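BauA (PDB 6H7F) probably takes up ferric acinetobactin across the outer membrane of Acinetobacter baumannii as a TonB-dependent siderophore receptor. Local coordinates at residues Gly98-Asn103 and Pro685-Leu690. Sequence-based numbering, arbitrary orientation.
Sequences GGWSEN and PQLTNL. With OPZ (~{N}-[(4~{S},5~{R})-2-[2-(1~{H}-imidazol-4-yl)ethyl]-5-methyl-3-oxidanylidene-1,2-oxazolidin-4-yl]-2,3-bis(oxidanyl)benzamide), chain G; OPV (~{N}-[(4~{S},5~{S})-2-[2-(1~{H}-imidazol-4-yl)ethyl]-5-methyl-3-oxidanylidene-1,2-oxazolidin-4-yl]-2,3-bis(oxidanyl)benzamide), chain F; EDO (1,2-ethanediol), chain O.
Loops 98-103 and 685-690, neither of them helix or strand, bring their CA atoms closest at Asn103 and Pro685, 7.0 Å apart. The direct bond runs between two amides: Gln686 NE2 donates to Asn103 OD1 over 2.9 Å, nearly straight at 163°. OD1 lies in the amide plane of Gln686, whereas NE2 stands above the carbonyl plane of Asn103, the two amides being turned 70° apart. Gln686 reaches this far because its chain is extended beyond CG (chi2 -176°). Asn103 ND2 is hydrogen-bonded to Asn94 OD1, which supports this orientation of the amide. Trp100 crosses Gln686 at about a right angle, and its NE1 donates to a water 2.9 Å away that in turn donates to Gln686 O. Ser101 OG donates to Glu102 O (2.7 Å); two water positions near Gln686 NE2 are too close together to be filled at once, so a water bridge to Ser101 is doubtful. At the far rim of the indole, Trp100 CZ2 packs on Leu687 CD1 at 3.5 Å. Two acinetobactin stereoisomers, OPZ and OPV, overlap as alternatives beside Leu687: CD1 lies 3.6 Å from catechol atom CAU of OPZ, CD2 against the amide of OPV. FV8, the oxazoline (preacinetobactin) form, touches Trp100 and Leu687, and an iron(III) ion lies about 4 Å from the Leu687 side chain. The amide bond and NE1 water bridge thus hold the barrel loop against the plug loop, while Trp100 and Leu687 offer the siderophore an apolar surface, consistent with a ligand-lining role.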
# COMPACT_ATOMS: atom_id res chain seq x y z
N GLY A 98 -16.79 12.00 4.48
CA GLY A 98 -18.05 12.21 3.75
C GLY A 98 -19.27 12.11 4.67
O GLY A 98 -20.32 11.63 4.28
N GLY A 99 -19.11 12.59 5.90
CA GLY A 99 -20.25 12.79 6.81
C GLY A 99 -21.16 13.91 6.32
O GLY A 99 -20.82 14.62 5.39
N TRP A 100 -22.33 14.05 6.96
CA TRP A 100 -23.27 15.10 6.60
C TRP A 100 -22.84 16.44 7.22
O TRP A 100 -23.38 17.48 6.87
CB TRP A 100 -24.71 14.72 6.98
CG TRP A 100 -24.86 14.24 8.38
CD1 TRP A 100 -24.76 12.95 8.81
CD2 TRP A 100 -25.13 15.03 9.54
NE1 TRP A 100 -24.96 12.88 10.16
CE2 TRP A 100 -25.17 14.15 10.64
CE3 TRP A 100 -25.33 16.40 9.76
CZ2 TRP A 100 -25.42 14.59 11.94
CZ3 TRP A 100 -25.55 16.83 11.05
CH2 TRP A 100 -25.58 15.94 12.12
N SER A 101 -21.84 16.40 8.12
CA SER A 101 -21.16 17.63 8.62
C SER A 101 -19.77 17.27 9.15
O SER A 101 -19.47 16.10 9.42
CB SER A 101 -21.98 18.31 9.69
OG SER A 101 -21.79 17.68 10.95
N GLU A 102 -18.95 18.30 9.34
CA GLU A 102 -17.75 18.21 10.14
C GLU A 102 -18.16 17.87 11.58
O GLU A 102 -19.30 18.10 12.00
CB GLU A 102 -16.95 19.51 10.07
CG GLU A 102 -16.48 19.87 8.65
CD GLU A 102 -15.39 20.94 8.58
OE1 GLU A 102 -14.38 20.80 9.31
OE2 GLU A 102 -15.57 21.92 7.82
N ASN A 103 -17.21 17.30 12.32
CA ASN A 103 -17.42 16.97 13.70
C ASN A 103 -16.08 17.05 14.43
O ASN A 103 -15.17 16.25 14.18
CB ASN A 103 -18.04 15.59 13.87
CG ASN A 103 -18.41 15.30 15.30
OD1 ASN A 103 -19.01 16.15 15.97
ND2 ASN A 103 -18.05 14.13 15.78
N PRO A 685 -19.51 9.47 15.88
CA PRO A 685 -20.00 10.68 15.23
C PRO A 685 -21.17 11.33 16.01
O PRO A 685 -21.53 10.87 17.10
CB PRO A 685 -20.49 10.11 13.90
CG PRO A 685 -21.12 8.79 14.30
CD PRO A 685 -20.22 8.27 15.41
N GLN A 686 -21.79 12.34 15.40
CA GLN A 686 -23.02 12.93 15.90
C GLN A 686 -24.19 11.98 15.62
O GLN A 686 -24.27 11.37 14.55
CB GLN A 686 -23.20 14.31 15.27
CG GLN A 686 -22.21 15.36 15.78
CD GLN A 686 -22.48 16.74 15.22
OE1 GLN A 686 -23.62 17.11 14.97
NE2 GLN A 686 -21.42 17.52 15.02
N LEU A 687 -25.06 11.82 16.63
CA LEU A 687 -26.45 11.29 16.51
C LEU A 687 -26.46 9.75 16.49
O LEU A 687 -27.36 9.15 17.04
CB LEU A 687 -27.12 11.89 15.27
CG LEU A 687 -27.25 13.41 15.28
CD1 LEU A 687 -28.11 13.90 14.13
CD2 LEU A 687 -27.82 13.91 16.62
N THR A 688 -25.45 9.13 15.86
CA THR A 688 -25.28 7.68 15.92
C THR A 688 -24.05 7.33 16.76
O THR A 688 -23.19 8.19 17.02
CB THR A 688 -25.21 7.08 14.51
OG1 THR A 688 -24.14 7.68 13.78
CG2 THR A 688 -26.50 7.26 13.72
N ASN A 689 -23.97 6.06 17.17
CA ASN A 689 -22.96 5.57 18.13
C ASN A 689 -21.57 5.48 17.48
O ASN A 689 -20.58 5.79 18.13
CB ASN A 689 -23.34 4.20 18.68
CG ASN A 689 -24.64 4.18 19.45
OD1 ASN A 689 -25.29 3.14 19.52
ND2 ASN A 689 -24.98 5.30 20.09
N LEU A 690 -21.49 5.00 16.23
CA LEU A 690 -20.20 4.58 15.60
C LEU A 690 -20.16 5.00 14.13
O LEU A 690 -21.16 4.94 13.43
CB LEU A 690 -20.01 3.06 15.68
CG LEU A 690 -19.98 2.44 17.08
CD1 LEU A 690 -19.87 0.92 16.97
CD2 LEU A 690 -18.82 2.97 17.89
CAJ OPZ G . -32.03 20.79 18.43
NAM OPZ G . -33.11 20.34 19.09
CAI OPZ G . -34.19 20.79 18.45
NAO OPZ G . -33.79 21.52 17.39
CAT OPZ G . -32.46 21.51 17.39
CAK OPZ G . -31.56 22.23 16.35
CAL OPZ G . -31.19 21.27 15.19
NAY OPZ G . -30.85 19.92 15.73
C OPZ G . -31.60 18.80 15.77
O OPZ G . -32.75 18.72 15.36
OG1 OPZ G . -29.49 19.58 16.41
CB OPZ G . -29.44 18.16 16.33
CG2 OPZ G . -28.86 17.76 14.97
CA OPZ G . -30.92 17.78 16.45
N OPZ G . -31.18 16.43 15.90
CAQ OPZ G . -31.33 15.40 16.75
OAB OPZ G . -31.14 15.52 17.95
CAV OPZ G . -31.52 14.14 16.18
CAH OPZ G . -31.52 12.99 16.98
CAF OPZ G . -31.68 11.72 16.41
CAG OPZ G . -31.82 11.59 15.02
CAS OPZ G . -31.80 12.74 14.23
OAD OPZ G . -31.94 12.74 12.90
CAU OPZ G . -31.65 13.98 14.81
OAE OPZ G . -31.65 15.08 14.01
CAJ OPV F . -32.95 20.10 18.93
NAM OPV F . -34.19 20.05 19.41
CAI OPV F . -34.97 20.82 18.63
NAO OPV F . -34.21 21.35 17.67
CAT OPV F . -32.97 20.90 17.86
CAK OPV F . -31.75 21.26 16.99
CAL OPV F . -31.53 20.19 15.90
NAY OPV F . -30.87 18.95 16.44
C OPV F . -31.49 17.98 17.12
O OPV F . -32.69 17.97 17.37
OG1 OPV F . -29.36 18.56 16.32
CB OPV F . -29.20 17.46 17.23
CG2 OPV F . -28.58 17.92 18.55
CA OPV F . -30.63 16.93 17.44
N OPV F . -30.91 15.79 16.54
CAQ OPV F . -31.36 14.63 17.05
OAB OPV F . -31.44 14.45 18.26
CAV OPV F . -31.56 13.55 16.19
CAH OPV F . -31.58 12.28 16.79
CAF OPV F . -31.75 11.12 16.03
CAG OPV F . -31.89 11.21 14.64
CAS OPV F . -31.86 12.47 14.04
OAD OPV F . -32.00 12.67 12.72
CAU OPV F . -31.70 13.61 14.79
OAE OPV F . -31.70 14.80 14.09
C1 EDO O . -26.14 1.19 24.18
O1 EDO O . -25.32 1.59 25.27
C2 EDO O . -26.26 2.38 23.27
O2 EDO O . -24.98 2.69 22.72
O HOH W 1 -23.83 10.73 11.83
O HOH W 2 -22.83 19.36 13.07
O HOH W 3 -20.88 20.36 14.11